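Long-range contacts in peptide methionine sulfoxide reductase MsrA (Treponema denticola ATCC 35405, PDB 5FA9), which probably repairs oxidised proteins by reducing methionine sulfoxide back to methionine with thioredoxin, combining MsrA and MsrB activities in one chain: residues B[1-6]-B[56-61]; B[69-74]-B[160-165]; B[209-214]-B[290-295]. The protein carries 2 engineered substitutions. All blocks are in the same frame, centred on the assembly; numbering follows the deposited sequence.

Contact 1: residues B[1-6]-B[56-61]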
loop_
_atom_site.group_PDB
_atom_site.type_symbol
_atom_site.label_atom_id
_atom_site.label_comp_id
_atom_site.label_asym_id
_atom_site.label_seq_id
_atom_site.Cartn_x
_atom_site.Cartn_y
_atom_site.Cartn_z
ATOM N N MET B 1 -6.454 -5.123 0.276
ATOM C CA MET B 1 -5.497 -4.202 0.877
ATOM C C MET B 1 -4.269 -4.005 -0.003
ATOM O O MET B 1 -3.893 -4.894 -0.767
ATOM C CB MET B 1 -5.067 -4.704 2.257
ATOM C CG MET B 1 -5.959 -4.251 3.399
ATOM S SD MET B 1 -5.240 -4.674 4.997
ATOM C CE MET B 1 -3.668 -3.824 4.896
ATOM N N ILE B 2 -3.657 -2.830 0.096
ATOM C CA ILE B 2 -2.400 -2.577 -0.593
ATOM C C ILE B 2 -1.260 -3.207 0.196
ATOM O O ILE B 2 -1.134 -2.990 1.401
ATOM C CB ILE B 2 -2.135 -1.071 -0.775
ATOM C CG1 ILE B 2 -3.307 -0.408 -1.500
ATOM C CG2 ILE B 2 -0.854 -0.851 -1.562
ATOM C CD1 ILE B 2 -3.575 -0.985 -2.874
ATOM N N LYS B 3 -0.435 -3.994 -0.485
ATOM C CA LYS B 3 0.678 -4.672 0.166
ATOM C C LYS B 3 1.944 -4.557 -0.671
ATOM O O LYS B 3 1.898 -4.128 -1.825
ATOM C CB LYS B 3 0.341 -6.145 0.415
ATOM C CG LYS B 3 -0.558 -6.379 1.619
ATOM C CD LYS B 3 -1.140 -7.783 1.611
ATOM C CE LYS B 3 -1.695 -8.161 2.975
ATOM N NZ LYS B 3 -2.468 -7.048 3.591
ATOM N N GLU B 4 3.075 -4.937 -0.087
ATOM C CA GLU B 4 4.344 -4.850 -0.793
ATOM C C GLU B 4 5.248 -6.047 -0.507
ATOM O O GLU B 4 5.301 -6.555 0.613
ATOM C CB GLU B 4 5.063 -3.543 -0.441
ATOM C CG GLU B 4 5.405 -3.381 1.028
ATOM C CD GLU B 4 5.953 -2.003 1.348
ATOM O OE1 GLU B 4 5.190 -1.019 1.244
ATOM O OE2 GLU B 4 7.148 -1.903 1.699
ATOM N N ILE B 5 5.951 -6.492 -1.544
ATOM C CA ILE B 5 6.866 -7.620 -1.444
ATOM C C ILE B 5 8.118 -7.309 -2.267
ATOM O O ILE B 5 8.053 -6.567 -3.248
ATOM C CB ILE B 5 6.197 -8.932 -1.929
ATOM C CG1 ILE B 5 7.090 -10.146 -1.651
ATOM C CG2 ILE B 5 5.827 -8.840 -3.404
ATOM C CD1 ILE B 5 7.267 -10.449 -0.181
ATOM N N TYR B 6 9.258 -7.859 -1.860
ATOM C CA TYR B 6 10.518 -7.574 -2.537
ATOM C C TYR B 6 11.114 -8.843 -3.138
ATOM O O TYR B 6 11.364 -9.819 -2.429
ATOM C CB TYR B 6 11.508 -6.924 -1.568
ATOM C CG TYR B 6 11.071 -5.562 -1.070
ATOM C CD1 TYR B 6 10.098 -5.437 -0.085
ATOM C CD2 TYR B 6 11.631 -4.401 -1.587
ATOM C CE1 TYR B 6 9.695 -4.195 0.369
ATOM C CE2 TYR B 6 11.236 -3.155 -1.137
ATOM C CZ TYR B 6 10.267 -3.058 -0.160
ATOM O OH TYR B 6 9.871 -1.818 0.289
ATOM N N ILE B 56 7.799 -4.505 -5.195
ATOM C CA ILE B 56 6.481 -4.725 -5.777
ATOM C C ILE B 56 5.365 -4.259 -4.850
ATOM O O ILE B 56 5.111 -4.876 -3.818
ATOM C CB ILE B 56 6.250 -6.213 -6.107
ATOM C CG1 ILE B 56 7.377 -6.752 -6.991
ATOM C CG2 ILE B 56 4.898 -6.405 -6.777
ATOM C CD1 ILE B 56 7.388 -6.169 -8.384
ATOM N N VAL B 57 4.693 -3.177 -5.228
ATOM C CA VAL B 57 3.527 -2.705 -4.491
ATOM C C VAL B 57 2.266 -3.139 -5.228
ATOM O O VAL B 57 2.084 -2.814 -6.401
ATOM C CB VAL B 57 3.533 -1.176 -4.320
ATOM C CG1 VAL B 57 2.287 -0.720 -3.578
ATOM C CG2 VAL B 57 4.788 -0.730 -3.586
ATOM N N TYR B 58 1.393 -3.869 -4.541
ATOM C CA TYR B 58 0.249 -4.482 -5.204
ATOM C C TYR B 58 -1.029 -4.454 -4.370
ATOM O O TYR B 58 -0.990 -4.300 -3.150
ATOM C CB TYR B 58 0.581 -5.931 -5.577
ATOM C CG TYR B 58 0.753 -6.852 -4.386
ATOM C CD1 TYR B 58 1.943 -6.877 -3.668
ATOM C CD2 TYR B 58 -0.270 -7.703 -3.987
ATOM C CE1 TYR B 58 2.106 -7.719 -2.583
ATOM C CE2 TYR B 58 -0.116 -8.548 -2.903
ATOM C CZ TYR B 58 1.074 -8.553 -2.206
ATOM O OH TYR B 58 1.232 -9.392 -1.126
ATOM N N ASP B 59 -2.159 -4.607 -5.052
ATOM C CA ASP B 59 -3.458 -4.720 -4.400
ATOM C C ASP B 59 -3.824 -6.195 -4.271
ATOM O O ASP B 59 -4.032 -6.880 -5.274
ATOM C CB ASP B 59 -4.529 -3.963 -5.190
ATOM C CG ASP B 59 -5.844 -3.845 -4.436
ATOM O OD1 ASP B 59 -5.972 -4.431 -3.340
ATOM O OD2 ASP B 59 -6.757 -3.163 -4.947
ATOM N N SER B 60 -3.906 -6.678 -3.037
ATOM C CA SER B 60 -4.156 -8.091 -2.779
ATOM C C SER B 60 -5.562 -8.523 -3.194
ATOM O O SER B 60 -5.841 -9.715 -3.308
ATOM C CB SER B 60 -3.931 -8.408 -1.299
ATOM O OG SER B 60 -4.795 -7.642 -0.478
ATOM N N SER B 61 -6.441 -7.552 -3.420
ATOM C CA SER B 61 -7.803 -7.846 -3.852
ATOM C C SER B 61 -7.838 -8.259 -5.321
ATOM O O SER B 61 -8.800 -8.875 -5.778
ATOM C CB SER B 61 -8.713 -6.638 -3.627
ATOM O OG SER B 61 -8.624 -5.720 -4.703
#
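Ile56 faces Ile5 in an antiparallel hydrogen-bonded pair, each backbone N donating to the other's O, and its CB rests 3.8 Å from CG2 of Ile5. Val57, opposite Glu4 in a non-hydrogen-bonded pair, carries CG1 anti to its backbone N (chi1 179°). This methyl meets CG2 of Ile2 at 3.7 Å, on the face that Glu4 and Asp59 share. Tyr58 pairs with Lys3 through two nearly straight backbone bonds, Lys3 N lying 2.7 Å from Tyr58 O. CG of Tyr58 sits between its backbone N and carbonyl carbon (chi1 67°), and from there the ring reaches across the neighbouring strand. Its CD1 comes within 3.3 Å of Lys3 O, while CB of Lys3 lies over the ring face in a CH-pi contact, 4.1 Å from the centroid. Leu65 and Leu68 of helix 65-74 also touch the Tyr58 side chain. Asp59 crosses Ile2 at about a right angle, CB to CD1, and OD1 forms a long salt bridge of 3.7 Å with Met1 N. The same OD1 accepts from Ser61 N, met from above the carboxylate plane, closing an Asx turn. Just past the strand, Ser60 gives Met1 O two hydrogen bonds, from N and from OG, each 2.9 Å long; the hydroxyl lies in the carbonyl plane on a lone pair. Ile2 of the second subunit packs on Ile2 of this chain and donates its N to OE1 of this chain's Glu4. The chain start is thus gripped at its carbonyl by two donors, and the nearby carboxylate would partly balance the charge expected on its amino group.

Contact 2: residues B[69-74]-B[160-165]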
loop_
_atom_site.group_PDB
_atom_site.type_symbol
_atom_site.label_atom_id
_atom_site.label_comp_id
_atom_site.label_asym_id
_atom_site.label_seq_id
_atom_site.Cartn_x
_atom_site.Cartn_y
_atom_site.Cartn_z
ATOM N N LEU B 69 4.188 -14.936 -6.231
ATOM C CA LEU B 69 5.286 -15.865 -6.004
ATOM C C LEU B 69 5.307 -16.931 -7.094
ATOM O O LEU B 69 6.363 -17.463 -7.434
ATOM C CB LEU B 69 5.176 -16.507 -4.621
ATOM C CG LEU B 69 5.400 -15.555 -3.445
ATOM C CD1 LEU B 69 5.309 -16.297 -2.120
ATOM C CD2 LEU B 69 6.740 -14.846 -3.578
ATOM N N ALA B 70 4.133 -17.239 -7.636
ATOM C CA ALA B 70 4.029 -18.173 -8.749
ATOM C C ALA B 70 4.697 -17.587 -9.990
ATOM O O ALA B 70 5.435 -18.278 -10.691
ATOM C CB ALA B 70 2.574 -18.514 -9.033
ATOM N N HIS B 71 4.430 -16.311 -10.256
ATOM C CA HIS B 71 5.084 -15.598 -11.348
ATOM C C HIS B 71 6.590 -15.547 -11.131
ATOM O O HIS B 71 7.370 -15.716 -12.069
ATOM C CB HIS B 71 4.535 -14.175 -11.485
ATOM C CG HIS B 71 3.179 -14.104 -12.116
ATOM N ND1 HIS B 71 2.967 -14.359 -13.454
ATOM C CD2 HIS B 71 1.969 -13.792 -11.596
ATOM C CE1 HIS B 71 1.683 -14.215 -13.728
ATOM N NE2 HIS B 71 1.055 -13.871 -12.618
ATOM N N TYR B 72 6.987 -15.302 -9.887
ATOM C CA TYR B 72 8.395 -15.181 -9.529
ATOM C C TYR B 72 9.172 -16.458 -9.832
ATOM O O TYR B 72 10.226 -16.415 -10.468
ATOM C CB TYR B 72 8.534 -14.815 -8.050
ATOM C CG TYR B 72 9.956 -14.853 -7.537
ATOM C CD1 TYR B 72 10.883 -13.899 -7.933
ATOM C CD2 TYR B 72 10.365 -15.835 -6.644
ATOM C CE1 TYR B 72 12.182 -13.929 -7.466
ATOM C CE2 TYR B 72 11.661 -15.870 -6.168
ATOM C CZ TYR B 72 12.566 -14.915 -6.583
ATOM O OH TYR B 72 13.859 -14.947 -6.114
ATOM N N PHE B 73 8.646 -17.593 -9.383
ATOM C CA PHE B 73 9.296 -18.880 -9.611
ATOM C C PHE B 73 9.248 -19.279 -11.083
ATOM O O PHE B 73 10.047 -20.098 -11.540
ATOM C CB PHE B 73 8.651 -19.967 -8.749
ATOM C CG PHE B 73 9.216 -20.054 -7.359
ATOM C CD1 PHE B 73 8.670 -19.312 -6.325
ATOM C CD2 PHE B 73 10.298 -20.877 -7.087
ATOM C CE1 PHE B 73 9.190 -19.390 -5.046
ATOM C CE2 PHE B 73 10.822 -20.960 -5.810
ATOM C CZ PHE B 73 10.268 -20.215 -4.788
ATOM N N ARG B 74 8.309 -18.698 -11.821
ATOM C CA ARG B 74 8.160 -18.990 -13.242
ATOM C C ARG B 74 9.314 -18.411 -14.059
ATOM O O ARG B 74 9.736 -18.996 -15.058
ATOM C CB ARG B 74 6.828 -18.442 -13.757
ATOM C CG ARG B 74 6.664 -18.501 -15.267
ATOM C CD ARG B 74 5.552 -17.578 -15.731
ATOM N NE ARG B 74 5.116 -17.877 -17.090
ATOM C CZ ARG B 74 4.124 -17.245 -17.710
ATOM N NH1 ARG B 74 3.464 -16.275 -17.090
ATOM N NH2 ARG B 74 3.791 -17.580 -18.948
ATOM N N LYS B 160 1.058 -14.351 -21.329
ATOM C CA LYS B 160 0.780 -15.751 -21.630
ATOM C C LYS B 160 0.355 -16.475 -20.354
ATOM O O LYS B 160 0.649 -16.005 -19.255
ATOM C CB LYS B 160 2.013 -16.411 -22.257
ATOM C CG LYS B 160 2.342 -15.890 -23.648
ATOM C CD LYS B 160 3.641 -16.475 -24.175
ATOM C CE LYS B 160 3.936 -15.972 -25.579
ATOM N NZ LYS B 160 5.207 -16.530 -26.118
ATOM N N PRO B 161 -0.350 -17.614 -20.492
ATOM C CA PRO B 161 -0.854 -18.343 -19.320
ATOM C C PRO B 161 0.225 -18.695 -18.296
ATOM O O PRO B 161 1.299 -19.175 -18.659
ATOM C CB PRO B 161 -1.446 -19.614 -19.933
ATOM C CG PRO B 161 -1.869 -19.196 -21.292
ATOM C CD PRO B 161 -0.828 -18.215 -21.751
ATOM N N LEU B 162 -0.075 -18.446 -17.025
ATOM C CA LEU B 162 0.837 -18.765 -15.934
ATOM C C LEU B 162 0.929 -20.273 -15.726
ATOM O O LEU B 162 1.987 -20.799 -15.377
ATOM C CB LEU B 162 0.382 -18.080 -14.643
ATOM C CG LEU B 162 1.215 -18.315 -13.380
ATOM C CD1 LEU B 162 2.668 -17.943 -13.610
ATOM C CD2 LEU B 162 0.642 -17.532 -12.208
ATOM N N TYR B 163 -0.184 -20.962 -15.952
ATOM C CA TYR B 163 -0.251 -22.405 -15.758
ATOM C C TYR B 163 -0.599 -23.127 -17.053
ATOM O O TYR B 163 -1.021 -22.505 -18.028
ATOM C CB TYR B 163 -1.275 -22.754 -14.676
ATOM C CG TYR B 163 -0.990 -22.117 -13.337
ATOM C CD1 TYR B 163 0.031 -22.593 -12.525
ATOM C CD2 TYR B 163 -1.743 -21.042 -12.882
ATOM C CE1 TYR B 163 0.297 -22.015 -11.299
ATOM C CE2 TYR B 163 -1.486 -20.458 -11.657
ATOM C CZ TYR B 163 -0.464 -20.949 -10.869
ATOM O OH TYR B 163 -0.201 -20.373 -9.648
ATOM N N ASP B 164 -0.412 -24.443 -17.054
ATOM C CA ASP B 164 -0.765 -25.271 -18.200
ATOM C C ASP B 164 -2.262 -25.198 -18.482
ATOM O O ASP B 164 -3.078 -25.662 -17.685
ATOM C CB ASP B 164 -0.343 -26.722 -17.959
ATOM C CG ASP B 164 -0.590 -27.610 -19.164
ATOM O OD1 ASP B 164 -0.680 -27.078 -20.290
ATOM O OD2 ASP B 164 -0.696 -28.841 -18.982
ATOM N N GLU B 165 -2.616 -24.610 -19.620
ATOM C CA GLU B 165 -4.014 -24.466 -20.007
ATOM C C GLU B 165 -4.336 -25.302 -21.239
ATOM O O GLU B 165 -5.351 -25.082 -21.902
ATOM C CB GLU B 165 -4.350 -22.997 -20.270
ATOM C CG GLU B 165 -4.251 -22.108 -19.043
ATOM C CD GLU B 165 -4.894 -20.752 -19.257
ATOM O OE1 GLU B 165 -5.531 -20.554 -20.314
ATOM O OE2 GLU B 165 -4.763 -19.884 -18.369
HETATM O O HOH W 1 1.496 -14.818 -17.339
#
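Leu162 and His71 mark the nearest backbone approach, their CA atoms 7.0 Å apart: the end of helix 65-74 and the irregular chain of 160-165 meet through side chains, and no direct hydrogen bond crosses between them. CG of Leu162 is anti to its backbone N (chi1 179°), and both methyls beyond it reach the His71 imidazole. CD2 sits over the ring face, offset toward the rim, in a CH-pi contact 3.8 Å from the centroid; it also touches CB of Ala70. CD1 lies 3.6 Å from ND1 of His71 and also meets the aliphatic part of Arg74, 3.6 Å from CD. The imidazole is fixed in rotation by bonds at both nitrogens, ND1 with Tyr18 and NE2 with Glu67. Ala70 CB is also met by Tyr163, whose OH comes to 3.4 Å while hydrogen-bonding to Tyr310. Arg74 runs extended from CG to NE and brings its guanidinium to the backbone of 160-162. Pro161 O stands over a face of the group, 3.0 Å from NH2, at an angle too poor for a hydrogen bond; Lys160 O lies instead near its plane, at the edge. A water modelled between Arg74 NH1 and Lys160 O makes a bridge that is doubtful, both of its bonds being very short. Leu162 N also bonds to Gln242 OE1, and Lys160 and Pro161 line a pocket holding dithiothreitol, probably from the crystallisation liquor. The grip is therefore apolar around Leu162, and the two carbonyls beside the guanidinium would add a favourable electrostatic pull without direct hydrogen bonds.

Contact 3: residues B[209-214]-B[290-295]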
loop_
_atom_site.group_PDB
_atom_site.type_symbol
_atom_site.label_atom_id
_atom_site.label_comp_id
_atom_site.label_asym_id
_atom_site.label_seq_id
_atom_site.Cartn_x
_atom_site.Cartn_y
_atom_site.Cartn_z
ATOM N N ILE B 209 -11.256 -25.693 -4.867
ATOM C CA ILE B 209 -11.370 -24.668 -5.896
ATOM C C ILE B 209 -12.664 -24.815 -6.689
ATOM O O ILE B 209 -13.227 -25.906 -6.787
ATOM C CB ILE B 209 -10.179 -24.707 -6.874
ATOM C CG1 ILE B 209 -10.063 -26.087 -7.524
ATOM C CG2 ILE B 209 -8.892 -24.348 -6.157
ATOM C CD1 ILE B 209 -8.991 -26.171 -8.590
ATOM N N TYR B 210 -13.125 -23.706 -7.255
ATOM C CA TYR B 210 -14.291 -23.724 -8.126
ATOM C C TYR B 210 -13.830 -23.561 -9.565
ATOM O O TYR B 210 -13.159 -22.590 -9.915
ATOM C CB TYR B 210 -15.287 -22.634 -7.732
ATOM C CG TYR B 210 -15.907 -22.866 -6.373
ATOM C CD1 TYR B 210 -15.272 -22.437 -5.214
ATOM C CD2 TYR B 210 -17.119 -23.531 -6.248
ATOM C CE1 TYR B 210 -15.833 -22.655 -3.970
ATOM C CE2 TYR B 210 -17.688 -23.754 -5.009
ATOM C CZ TYR B 210 -17.041 -23.314 -3.874
ATOM O OH TYR B 210 -17.603 -23.534 -2.640
ATOM N N VAL B 211 -14.199 -24.530 -10.392
ATOM C CA VAL B 211 -13.679 -24.629 -11.745
ATOM C C VAL B 211 -14.747 -24.315 -12.795
ATOM O O VAL B 211 -15.940 -24.507 -12.554
ATOM C CB VAL B 211 -13.089 -26.053 -11.963
ATOM C CG1 VAL B 211 -13.721 -26.764 -13.153
ATOM C CG2 VAL B 211 -11.574 -25.998 -12.075
ATOM N N ASP B 212 -14.312 -23.812 -13.950
ATOM C CA ASP B 212 -15.211 -23.571 -15.074
ATOM C C ASP B 212 -15.842 -24.888 -15.511
ATOM O O ASP B 212 -15.141 -25.827 -15.888
ATOM C CB ASP B 212 -14.459 -22.917 -16.239
ATOM C CG ASP B 212 -15.391 -22.364 -17.311
ATOM O OD1 ASP B 212 -16.558 -22.803 -17.393
ATOM O OD2 ASP B 212 -14.948 -21.488 -18.083
ATOM N N ILE B 213 -17.169 -24.947 -15.469
ATOM C CA ILE B 213 -17.891 -26.175 -15.777
ATOM C C ILE B 213 -17.791 -26.551 -17.258
ATOM O O ILE B 213 -18.119 -27.674 -17.643
ATOM C CB ILE B 213 -19.381 -26.054 -15.374
ATOM C CG1 ILE B 213 -20.008 -27.437 -15.183
ATOM C CG2 ILE B 213 -20.150 -25.217 -16.388
ATOM C CD1 ILE B 213 -21.251 -27.426 -14.325
ATOM N N THR B 214 -17.326 -25.618 -18.084
ATOM C CA THR B 214 -17.234 -25.858 -19.521
ATOM C C THR B 214 -15.814 -26.160 -19.999
ATOM O O THR B 214 -15.631 -26.782 -21.044
ATOM C CB THR B 214 -17.768 -24.654 -20.323
ATOM O OG1 THR B 214 -16.908 -23.524 -20.130
ATOM C CG2 THR B 214 -19.179 -24.299 -19.880
ATOM N N ALA B 290 -22.530 -22.552 -13.140
ATOM C CA ALA B 290 -21.381 -22.298 -14.001
ATOM C C ALA B 290 -20.094 -22.860 -13.403
ATOM O O ALA B 290 -19.039 -22.823 -14.037
ATOM C CB ALA B 290 -21.236 -20.806 -14.256
ATOM N N LEU B 291 -20.182 -23.380 -12.182
ATOM C CA LEU B 291 -18.994 -23.844 -11.472
ATOM C C LEU B 291 -19.021 -25.338 -11.161
ATOM O O LEU B 291 -20.084 -25.934 -10.984
ATOM C CB LEU B 291 -18.818 -23.057 -10.170
ATOM C CG LEU B 291 -18.768 -21.534 -10.296
ATOM C CD1 LEU B 291 -18.710 -20.885 -8.921
ATOM C CD2 LEU B 291 -17.584 -21.104 -11.150
ATOM N N ARG B 292 -17.833 -25.931 -11.106
ATOM C CA ARG B 292 -17.656 -27.297 -10.629
ATOM C C ARG B 292 -16.672 -27.311 -9.464
ATOM O O ARG B 292 -15.508 -26.945 -9.624
ATOM C CB ARG B 292 -17.161 -28.203 -11.758
ATOM C CG ARG B 292 -16.898 -29.637 -11.330
ATOM C CD ARG B 292 -16.481 -30.492 -12.517
ATOM N NE ARG B 292 -15.596 -31.587 -12.126
ATOM C CZ ARG B 292 -14.306 -31.648 -12.437
ATOM N NH1 ARG B 292 -13.748 -30.676 -13.146
ATOM N NH2 ARG B 292 -13.572 -32.678 -12.042
ATOM N N PHE B 293 -17.138 -27.736 -8.293
ATOM C CA PHE B 293 -16.300 -27.729 -7.100
ATOM C C PHE B 293 -15.374 -28.937 -7.032
ATOM O O PHE B 293 -15.791 -30.072 -7.263
ATOM C CB PHE B 293 -17.161 -27.669 -5.836
ATOM C CG PHE B 293 -16.367 -27.723 -4.561
ATOM C CD1 PHE B 293 -15.656 -26.618 -4.126
ATOM C CD2 PHE B 293 -16.337 -28.878 -3.795
ATOM C CE1 PHE B 293 -14.925 -26.663 -2.953
ATOM C CE2 PHE B 293 -15.608 -28.929 -2.621
ATOM C CZ PHE B 293 -14.902 -27.821 -2.200
ATOM N N ILE B 294 -14.111 -28.676 -6.711
ATOM C CA ILE B 294 -13.114 -29.727 -6.569
ATOM C C ILE B 294 -12.457 -29.652 -5.197
ATOM O O ILE B 294 -11.701 -28.721 -4.920
ATOM C CB ILE B 294 -12.034 -29.632 -7.662
ATOM C CG1 ILE B 294 -12.682 -29.654 -9.048
ATOM C CG2 ILE B 294 -11.020 -30.757 -7.512
ATOM C CD1 ILE B 294 -11.697 -29.745 -10.183
ATOM N N PRO B 295 -12.751 -30.634 -4.328
ATOM C CA PRO B 295 -12.224 -30.683 -2.959
ATOM C C PRO B 295 -10.699 -30.627 -2.917
ATOM O O PRO B 295 -10.044 -31.144 -3.822
ATOM C CB PRO B 295 -12.732 -32.029 -2.434
ATOM C CG PRO B 295 -13.935 -32.326 -3.260
ATOM C CD PRO B 295 -13.631 -31.778 -4.620
#
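Tyr210 and Phe293 form the tightly packed part of this antiparallel pairing. They are a non-hydrogen-bonded pair whose rings meet obliquely, planes at 51° and centroids 5.1 Å apart. CD1 of Phe293 sits over a face of the Tyr210 ring, displaced toward the rim, and is 3.6 Å from CZ. CG of Phe293, anti to its backbone N (chi1 177°), starts the ring on the Tyr210 side of the sheet. On the other flank CD1 of Leu291 touches CB of Tyr210 at 4.0 Å. Backbone bonds join Ile209 with Ile294 and Val211 with Arg292, two for each pair.

The opposite face, carrying Ile209, Val211, Arg292 and Ile294, is looser toward its exposed arginine. Val211 and Arg292 lie side by side, but CG1 comes no closer than 3.9 Å to NH1, and the charged end turns to a salt bridge with Glu302. At the end of the pairing the side chains of the pair Asp212 and Leu291 diverge; a longer bond of 3.2 Å from Ile213 N to Ala290 O is the last. CB and CG2 of Ile213 each lie 3.5 Å from that same Ala290 O. There Asp212 OD1 accepts from Thr214 N, an Asx turn, and from Thr214 OG1 on the same face of the carboxylate, while OD2 bonds to Ser261.

Strand 208-212 is the middle of a three-stranded antiparallel sheet in the SelR (MsrB) region, flanked by strands 218-221 and 291-295. Phe235 and Tyr201 meet the Tyr210 ring edge-to-face, Tyr304 packs on Val211 and both isoleucines of the other face, and helix 182-190 touches Ile213 and Ala290.

Overall arrangement
From the N terminus, contact 1 pairs strand 2-8 with strand 51-59, closing a loop that holds helix 12-19 and strand 25-33, the strand on the far side of 51-59. The chain then passes directly into helix 65-74, where contact 2 opens; it closes 86 residues later, tying helix 65-74 to the loop before helix 173-179. Contact 3 closes a helix-free excursion of strands and loops within the SelR region. The three follow in series, none nested or crossing. Contacts 1 and 3 lie on opposite sides of the chain's centre, their own centres about 28 Å apart, and the centre of contact 2 lies about 18 Å and 20 Å from theirs.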